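Local coordinates for protein peptidase, C14 family (Geobacter sulfurreducens PCA, PDB 3BIJ) that is uncharacterised but probably acts as a cysteine-type endopeptidase of the caspase-like C14 family, at residues F77-P89 against V99-I111. Residues are numbered along the deposited sequence; the frame is centred on the assembly and turned at random.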
ATOM      1  N   PHE A  77     -35.652  12.135 -26.725  1.00 47.40           N
ATOM      2  CA  PHE A  77     -35.931  11.302 -25.570  1.00 45.08           C
ATOM      3  C   PHE A  77     -34.675  11.203 -24.710  1.00 48.79           C
ATOM      4  O   PHE A  77     -33.582  10.969 -25.221  1.00 48.94           O
ATOM      5  CB  PHE A  77     -36.346   9.908 -26.023  1.00 41.78           C
ATOM      6  CG  PHE A  77     -36.545   8.947 -24.896  1.00 50.81           C
ATOM      7  CD1 PHE A  77     -37.509   9.183 -23.930  1.00 58.79           C
ATOM      8  CD2 PHE A  77     -35.776   7.795 -24.800  1.00 58.43           C
ATOM      9  CE1 PHE A  77     -37.708   8.282 -22.879  1.00 55.93           C
ATOM     10  CE2 PHE A  77     -35.966   6.885 -23.754  1.00 55.95           C
ATOM     11  CZ  PHE A  77     -36.933   7.131 -22.796  1.00 57.85           C
HETATM   12  N   MSE A  78     -34.831  11.392 -23.407  1.00 42.34           N
HETATM   13  CA  MSE A  78     -33.705  11.300 -22.501  1.00 32.23           C
HETATM   14  C   MSE A  78     -33.912  10.179 -21.493  1.00 41.65           C
HETATM   15  O   MSE A  78     -34.929  10.139 -20.792  1.00 41.18           O
HETATM   16  CB  MSE A  78     -33.510  12.603 -21.742  1.00 30.32           C
HETATM   17  CG  MSE A  78     -32.228  12.627 -20.960  1.00 32.40           C
HETATM   18 SE   MSE A  78     -32.098  14.083 -19.743  1.00 64.27          SE
HETATM   19  CE  MSE A  78     -31.608  13.109 -18.159  1.00 41.84           C
ATOM     20  N   LEU A  79     -32.941   9.276 -21.413  1.00 39.40           N
ATOM     21  CA  LEU A  79     -33.002   8.160 -20.474  1.00 45.27           C
ATOM     22  C   LEU A  79     -31.771   8.152 -19.587  1.00 39.17           C
ATOM     23  O   LEU A  79     -30.655   8.029 -20.079  1.00 50.25           O
ATOM     24  CB  LEU A  79     -33.080   6.829 -21.224  1.00 40.86           C
ATOM     25  CG  LEU A  79     -32.981   5.532 -20.403  1.00 43.63           C
ATOM     26  CD1 LEU A  79     -34.018   5.521 -19.287  1.00 28.17           C
ATOM     27  CD2 LEU A  79     -33.207   4.335 -21.338  1.00 39.70           C
ATOM     28  N   SER A  80     -31.972   8.294 -18.286  1.00 29.89           N
ATOM     29  CA  SER A  80     -30.853   8.266 -17.362  1.00 38.42           C
ATOM     30  C   SER A  80     -31.099   7.085 -16.438  1.00 40.78           C
ATOM     31  O   SER A  80     -32.248   6.777 -16.125  1.00 41.75           O
ATOM     32  CB  SER A  80     -30.755   9.560 -16.550  1.00 35.80           C
ATOM     33  OG  SER A  80     -31.865   9.704 -15.692  1.00 46.24           O
ATOM     34  N   TYR A  81     -30.026   6.421 -16.015  1.00 35.51           N
ATOM     35  CA  TYR A  81     -30.153   5.260 -15.149  1.00 33.22           C
ATOM     36  C   TYR A  81     -29.024   5.109 -14.151  1.00 39.94           C
ATOM     37  O   TYR A  81     -27.844   5.167 -14.503  1.00 39.78           O
ATOM     38  CB  TYR A  81     -30.236   3.974 -15.992  1.00 42.94           C
ATOM     39  CG  TYR A  81     -30.102   2.674 -15.207  1.00 37.48           C
ATOM     40  CD1 TYR A  81     -28.860   2.047 -15.036  1.00 45.05           C
ATOM     41  CD2 TYR A  81     -31.215   2.084 -14.614  1.00 45.67           C
ATOM     42  CE1 TYR A  81     -28.742   0.866 -14.290  1.00 39.32           C
ATOM     43  CE2 TYR A  81     -31.111   0.914 -13.865  1.00 35.29           C
ATOM     44  CZ  TYR A  81     -29.875   0.309 -13.703  1.00 45.89           C
ATOM     45  OH  TYR A  81     -29.773  -0.842 -12.951  1.00 37.67           O
ATOM     46  N   SER A  82     -29.401   4.925 -12.895  1.00 33.28           N
ATOM     47  CA  SER A  82     -28.433   4.690 -11.850  1.00 37.91           C
ATOM     48  C   SER A  82     -28.910   3.462 -11.108  1.00 35.50           C
ATOM     49  O   SER A  82     -29.988   3.447 -10.512  1.00 37.96           O
ATOM     50  CB  SER A  82     -28.303   5.894 -10.918  1.00 36.69           C
ATOM     51  OG  SER A  82     -27.518   6.895 -11.534  1.00 43.92           O
ATOM     52  N   GLY A  83     -28.105   2.413 -11.196  1.00 45.97           N
ATOM     53  CA  GLY A  83     -28.432   1.163 -10.541  1.00 47.58           C
ATOM     54  C   GLY A  83     -27.316   0.184 -10.822  1.00 49.83           C
ATOM     55  O   GLY A  83     -26.265   0.570 -11.327  1.00 40.31           O
ATOM     56  N   HIS A  84     -27.546  -1.081 -10.497  1.00 49.16           N
ATOM     57  CA  HIS A  84     -26.554  -2.116 -10.717  1.00 49.64           C
ATOM     58  C   HIS A  84     -26.621  -2.625 -12.139  1.00 52.32           C
ATOM     59  O   HIS A  84     -27.676  -2.586 -12.769  1.00 55.83           O
ATOM     60  CB  HIS A  84     -26.791  -3.310  -9.793  1.00 53.43           C
ATOM     61  CG  HIS A  84     -26.199  -3.153  -8.431  1.00 51.05           C
ATOM     62  ND1 HIS A  84     -26.966  -2.932  -7.308  1.00 38.95           N
ATOM     63  CD2 HIS A  84     -24.912  -3.173  -8.015  1.00 41.41           C
ATOM     64  CE1 HIS A  84     -26.176  -2.821  -6.255  1.00 48.57           C
ATOM     65  NE2 HIS A  84     -24.924  -2.962  -6.658  1.00 54.11           N
ATOM     66  N   GLY A  85     -25.487  -3.112 -12.626  1.00 42.34           N
ATOM     67  CA  GLY A  85     -25.431  -3.672 -13.957  1.00 42.83           C
ATOM     68  C   GLY A  85     -25.379  -5.170 -13.751  1.00 40.26           C
ATOM     69  O   GLY A  85     -24.588  -5.650 -12.947  1.00 46.08           O
ATOM     70  N   GLY A  86     -26.216  -5.921 -14.453  1.00 46.98           N
ATOM     71  CA  GLY A  86     -26.203  -7.359 -14.256  1.00 44.53           C
ATOM     72  C   GLY A  86     -25.680  -8.163 -15.425  1.00 41.87           C
ATOM     73  O   GLY A  86     -25.323  -7.626 -16.468  1.00 34.74           O
ATOM     74  N   GLN A  87     -25.618  -9.473 -15.233  1.00 47.04           N
ATOM     75  CA  GLN A  87     -25.164 -10.373 -16.274  1.00 42.70           C
ATOM     76  C   GLN A  87     -25.947 -11.663 -16.112  1.00 44.15           C
ATOM     77  O   GLN A  87     -26.132 -12.159 -14.998  1.00 46.13           O
ATOM     78  CB  GLN A  87     -23.662 -10.647 -16.146  1.00 37.50           C
ATOM     79  CG  GLN A  87     -22.814  -9.403 -16.270  1.00 49.81           C
ATOM     80  CD  GLN A  87     -21.322  -9.690 -16.395  1.00 51.25           C
ATOM     81  OE1 GLN A  87     -20.776 -10.568 -15.710  1.00 47.96           O
ATOM     82  NE2 GLN A  87     -20.651  -8.931 -17.261  1.00 50.12           N
ATOM     83  N   VAL A  88     -26.440 -12.182 -17.226  1.00 41.38           N
ATOM     84  CA  VAL A  88     -27.180 -13.426 -17.215  1.00 42.44           C
ATOM     85  C   VAL A  88     -26.413 -14.351 -18.157  1.00 40.30           C
ATOM     86  O   VAL A  88     -25.971 -13.938 -19.217  1.00 44.32           O
ATOM     87  CB  VAL A  88     -28.647 -13.210 -17.675  1.00 39.13           C
ATOM     88  CG1 VAL A  88     -28.681 -12.576 -19.058  1.00 31.08           C
ATOM     89  CG2 VAL A  88     -29.382 -14.520 -17.667  1.00 44.58           C
ATOM     90  N   PRO A  89     -26.203 -15.608 -17.753  1.00 50.98           N
ATOM     91  CA  PRO A  89     -25.471 -16.561 -18.590  1.00 51.30           C
ATOM     92  C   PRO A  89     -25.977 -16.704 -20.011  1.00 53.35           C
ATOM     93  O   PRO A  89     -27.189 -16.773 -20.262  1.00 52.66           O
ATOM     94  CB  PRO A  89     -25.582 -17.867 -17.810  1.00 55.60           C
ATOM     95  CG  PRO A  89     -26.897 -17.710 -17.093  1.00 50.82           C
ATOM     96  CD  PRO A  89     -26.783 -16.289 -16.585  1.00 50.74           C
ATOM     97  N   VAL A  99     -21.584 -14.118 -21.208  1.00 48.64           N
ATOM     98  CA  VAL A  99     -22.846 -13.682 -20.635  1.00 51.37           C
ATOM     99  C   VAL A  99     -23.439 -12.477 -21.358  1.00 53.08           C
ATOM    100  O   VAL A  99     -22.838 -11.942 -22.294  1.00 55.19           O
ATOM    101  CB  VAL A  99     -22.656 -13.317 -19.148  1.00 55.20           C
ATOM    102  CG1 VAL A  99     -22.331 -14.572 -18.334  1.00 63.05           C
ATOM    103  CG2 VAL A  99     -21.523 -12.307 -19.010  1.00 45.82           C
ATOM    104  N   ASP A 100     -24.630 -12.069 -20.923  1.00 52.98           N
ATOM    105  CA  ASP A 100     -25.315 -10.909 -21.490  1.00 48.59           C
ATOM    106  C   ASP A 100     -25.440  -9.833 -20.415  1.00 44.26           C
ATOM    107  O   ASP A 100     -25.894 -10.101 -19.301  1.00 46.13           O
ATOM    108  CB  ASP A 100     -26.713 -11.279 -21.984  1.00 47.64           C
ATOM    109  CG  ASP A 100     -26.690 -12.089 -23.258  1.00 50.28           C
ATOM    110  OD1 ASP A 100     -26.098 -11.624 -24.259  1.00 58.27           O
ATOM    111  OD2 ASP A 100     -27.278 -13.187 -23.266  1.00 43.78           O
ATOM    112  N   GLU A 101     -25.035  -8.616 -20.747  1.00 47.24           N
ATOM    113  CA  GLU A 101     -25.117  -7.513 -19.802  1.00 47.41           C
ATOM    114  C   GLU A 101     -26.567  -7.118 -19.592  1.00 45.48           C
ATOM    115  O   GLU A 101     -27.389  -7.243 -20.496  1.00 39.41           O
ATOM    116  CB  GLU A 101     -24.302  -6.338 -20.316  1.00 55.80           C
ATOM    117  CG  GLU A 101     -22.823  -6.665 -20.402  1.00 70.20           C
ATOM    118  CD  GLU A 101     -22.004  -5.523 -20.942  1.00 81.37           C
ATOM    119  OE1 GLU A 101     -20.747  -5.608 -20.883  1.00 85.29           O
ATOM    120  OE2 GLU A 101     -22.616  -4.540 -21.430  1.00 90.42           O
ATOM    121  N   THR A 102     -26.884  -6.651 -18.392  1.00 43.92           N
ATOM    122  CA  THR A 102     -28.251  -6.277 -18.068  1.00 47.39           C
ATOM    123  C   THR A 102     -28.291  -5.129 -17.074  1.00 49.32           C
ATOM    124  O   THR A 102     -27.262  -4.699 -16.545  1.00 45.34           O
ATOM    125  CB  THR A 102     -29.007  -7.440 -17.400  1.00 43.37           C
ATOM    126  OG1 THR A 102     -28.521  -7.611 -16.061  1.00 34.37           O
ATOM    127  CG2 THR A 102     -28.817  -8.733 -18.189  1.00 48.75           C
ATOM    128  N   TRP A 103     -29.497  -4.626 -16.843  1.00 41.63           N
ATOM    129  CA  TRP A 103     -29.713  -3.582 -15.862  1.00 41.36           C
ATOM    130  C   TRP A 103     -30.469  -4.308 -14.759  1.00 44.10           C
ATOM    131  O   TRP A 103     -31.420  -5.050 -15.031  1.00 33.24           O
ATOM    132  CB  TRP A 103     -30.570  -2.438 -16.418  1.00 44.42           C
ATOM    133  CG  TRP A 103     -29.776  -1.360 -17.108  1.00 43.71           C
ATOM    134  CD1 TRP A 103     -28.419  -1.301 -17.249  1.00 40.62           C
ATOM    135  CD2 TRP A 103     -30.297  -0.188 -17.742  1.00 33.48           C
ATOM    136  NE1 TRP A 103     -28.062  -0.170 -17.929  1.00 35.94           N
ATOM    137  CE2 TRP A 103     -29.195   0.534 -18.248  1.00 40.30           C
ATOM    138  CE3 TRP A 103     -31.589   0.322 -17.933  1.00 33.30           C
ATOM    139  CZ2 TRP A 103     -29.341   1.741 -18.935  1.00 23.95           C
ATOM    140  CZ3 TRP A 103     -31.734   1.521 -18.614  1.00 37.96           C
ATOM    141  CH2 TRP A 103     -30.609   2.216 -19.108  1.00 36.88           C
ATOM    142  N   CYS A 104     -30.040  -4.129 -13.517  1.00 40.00           N
ATOM    143  CA  CYS A 104     -30.727  -4.808 -12.435  1.00 39.41           C
ATOM    144  C   CYS A 104     -31.882  -3.980 -11.932  1.00 42.29           C
ATOM    145  O   CYS A 104     -31.738  -3.115 -11.062  1.00 39.18           O
ATOM    146  CB  CYS A 104     -29.762  -5.124 -11.305  1.00 39.11           C
ATOM    147  SG  CYS A 104     -28.532  -6.291 -11.803  1.00 31.80           S
ATOM    148  N   LEU A 105     -33.042  -4.237 -12.510  1.00 34.01           N
ATOM    149  CA  LEU A 105     -34.223  -3.510 -12.102  1.00 44.55           C
ATOM    150  C   LEU A 105     -34.779  -4.207 -10.863  1.00 45.12           C
ATOM    151  O   LEU A 105     -34.387  -5.327 -10.535  1.00 49.58           O
ATOM    152  CB  LEU A 105     -35.234  -3.444 -13.262  1.00 44.81           C
ATOM    153  CG  LEU A 105     -34.739  -2.646 -14.495  1.00 41.17           C
ATOM    154  CD1 LEU A 105     -35.826  -2.558 -15.517  1.00 25.65           C
ATOM    155  CD2 LEU A 105     -34.305  -1.237 -14.086  1.00 44.92           C
ATOM    156  N   PHE A 106     -35.671  -3.534 -10.155  1.00 53.40           N
ATOM    157  CA  PHE A 106     -36.223  -4.084  -8.924  1.00 51.53           C
ATOM    158  C   PHE A 106     -36.905  -5.411  -9.168  1.00 50.10           C
ATOM    159  O   PHE A 106     -36.694  -6.389  -8.448  1.00 49.85           O
ATOM    160  CB  PHE A 106     -37.202  -3.073  -8.324  1.00 52.60           C
ATOM    161  CG  PHE A 106     -37.620  -3.388  -6.918  1.00 49.19           C
ATOM    162  CD1 PHE A 106     -38.670  -4.269  -6.672  1.00 43.75           C
ATOM    163  CD2 PHE A 106     -36.957  -2.807  -5.836  1.00 41.12           C
ATOM    164  CE1 PHE A 106     -39.052  -4.567  -5.382  1.00 42.40           C
ATOM    165  CE2 PHE A 106     -37.333  -3.100  -4.534  1.00 41.71           C
ATOM    166  CZ  PHE A 106     -38.383  -3.981  -4.304  1.00 43.74           C
ATOM    167  N   ASP A 107     -37.714  -5.427 -10.213  1.00 51.79           N
ATOM    168  CA  ASP A 107     -38.477  -6.597 -10.628  1.00 54.31           C
ATOM    169  C   ASP A 107     -37.582  -7.780 -11.052  1.00 57.20           C
ATOM    170  O   ASP A 107     -37.870  -8.940 -10.747  1.00 58.58           O
ATOM    171  CB  ASP A 107     -39.373  -6.169 -11.794  1.00 37.90           C
ATOM    172  CG  ASP A 107     -40.665  -6.906 -11.825  1.00 58.77           C
ATOM    173  OD1 ASP A 107     -41.027  -7.478 -10.764  1.00 68.91           O
ATOM    174  OD2 ASP A 107     -41.325  -6.902 -12.901  1.00 63.51           O
ATOM    175  N   GLY A 108     -36.510  -7.461 -11.774  1.00 54.58           N
ATOM    176  CA  GLY A 108     -35.592  -8.460 -12.276  1.00 50.14           C
ATOM    177  C   GLY A 108     -34.627  -7.772 -13.234  1.00 55.66           C
ATOM    178  O   GLY A 108     -34.535  -6.539 -13.253  1.00 61.11           O
ATOM    179  N   GLU A 109     -33.918  -8.543 -14.050  1.00 49.20           N
ATOM    180  CA  GLU A 109     -32.953  -7.943 -14.970  1.00 47.54           C
ATOM    181  C   GLU A 109     -33.510  -7.657 -16.353  1.00 45.89           C
ATOM    182  O   GLU A 109     -34.295  -8.427 -16.895  1.00 51.25           O
ATOM    183  CB  GLU A 109     -31.715  -8.834 -15.101  1.00 43.63           C
ATOM    184  CG  GLU A 109     -31.047  -9.114 -13.778  1.00 42.38           C
ATOM    185  CD  GLU A 109     -29.941 -10.119 -13.888  1.00 33.87           C
ATOM    186  OE1 GLU A 109     -28.928  -9.814 -14.547  1.00 47.91           O
ATOM    187  OE2 GLU A 109     -30.084 -11.218 -13.316  1.00 39.60           O
ATOM    188  N   LEU A 110     -33.094  -6.535 -16.919  1.00 39.57           N
ATOM    189  CA  LEU A 110     -33.532  -6.151 -18.243  1.00 36.54           C
ATOM    190  C   LEU A 110     -32.330  -6.413 -19.125  1.00 36.54           C
ATOM    191  O   LEU A 110     -31.328  -5.721 -19.004  1.00 42.58           O
ATOM    192  CB  LEU A 110     -33.890  -4.665 -18.259  1.00 39.98           C
ATOM    193  CG  LEU A 110     -34.344  -4.062 -19.587  1.00 39.04           C
ATOM    194  CD1 LEU A 110     -35.682  -4.653 -19.993  1.00 43.88           C
ATOM    195  CD2 LEU A 110     -34.442  -2.568 -19.452  1.00 44.84           C
ATOM    196  N   ILE A 111     -32.413  -7.422 -19.990  1.00 43.56           N
ATOM    197  CA  ILE A 111     -31.297  -7.758 -20.871  1.00 41.81           C
ATOM    198  C   ILE A 111     -30.992  -6.614 -21.824  1.00 47.62           C
ATOM    199  O   ILE A 111     -31.903  -6.010 -22.395  1.00 48.15           O
ATOM    200  CB  ILE A 111     -31.576  -9.030 -21.711  1.00 41.19           C
ATOM    201  CG1 ILE A 111     -31.507 -10.273 -20.828  1.00 44.00           C
ATOM    202  CG2 ILE A 111     -30.521  -9.176 -22.795  1.00 39.09           C
ATOM    203  CD1 ILE A 111     -32.531 -10.314 -19.716  1.00 43.00           C
TER
HETATM  204  O   HOH W   1     -30.007  -2.051  -9.542  1.00 38.79           O
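Tyr-81 lies flat on the indole of Trp-103, in a face-to-face stack with the tyrosine ring and the five-membered ring 3.9 Å apart between centroids and their planes only 6° from parallel. With CG of Tyr-81 anti to the backbone N (chi1 169°), the side chain runs along the indole from one end to the other. Its CB sits over the six-membered ring in a CH-pi contact, CD1 over CE2 of Trp-103 at 3.6 Å, and CE1 over CG and CD1. Beyond the indole, OH of Tyr-81 donates to O of His-84 at 2.7 Å. N of Cys-104 reaches that same oxygen from the opposite face of its plane, at 2.9 Å and nearly straight (171°), so two donors grip one buried carbonyl. Leu-79 CD2 abuts the indole edge at CH2, where an apolar branch suits the hydrocarbon rim. The smaller side chain of an alanine at Trp-103 would probably leave one face of the Tyr-81 ring without its stacking partner and Leu-79 without its edge contact. The strand 76-89 belongs to the mainly parallel central sheet of the caspase-like domain; past a short break around Gly-83 it continues as one arm of an antiparallel beta hairpin with 99-104. Gly-86 and Thr-102 form a hydrogen-bonded pair there, and a side chain on Gly-86 would collide with Thr-102 OG1, Cys-104 SG and Glu-109 OE1. Thr-102 OG1 donates to the anti lone pair of Glu-109 OE1 at 2.7 Å, beside the bare Gly-86 CA. Farther out, Val-88 CG1 packs against Asp-100 CB and Ile-111 CG1, beside the helix 180-189.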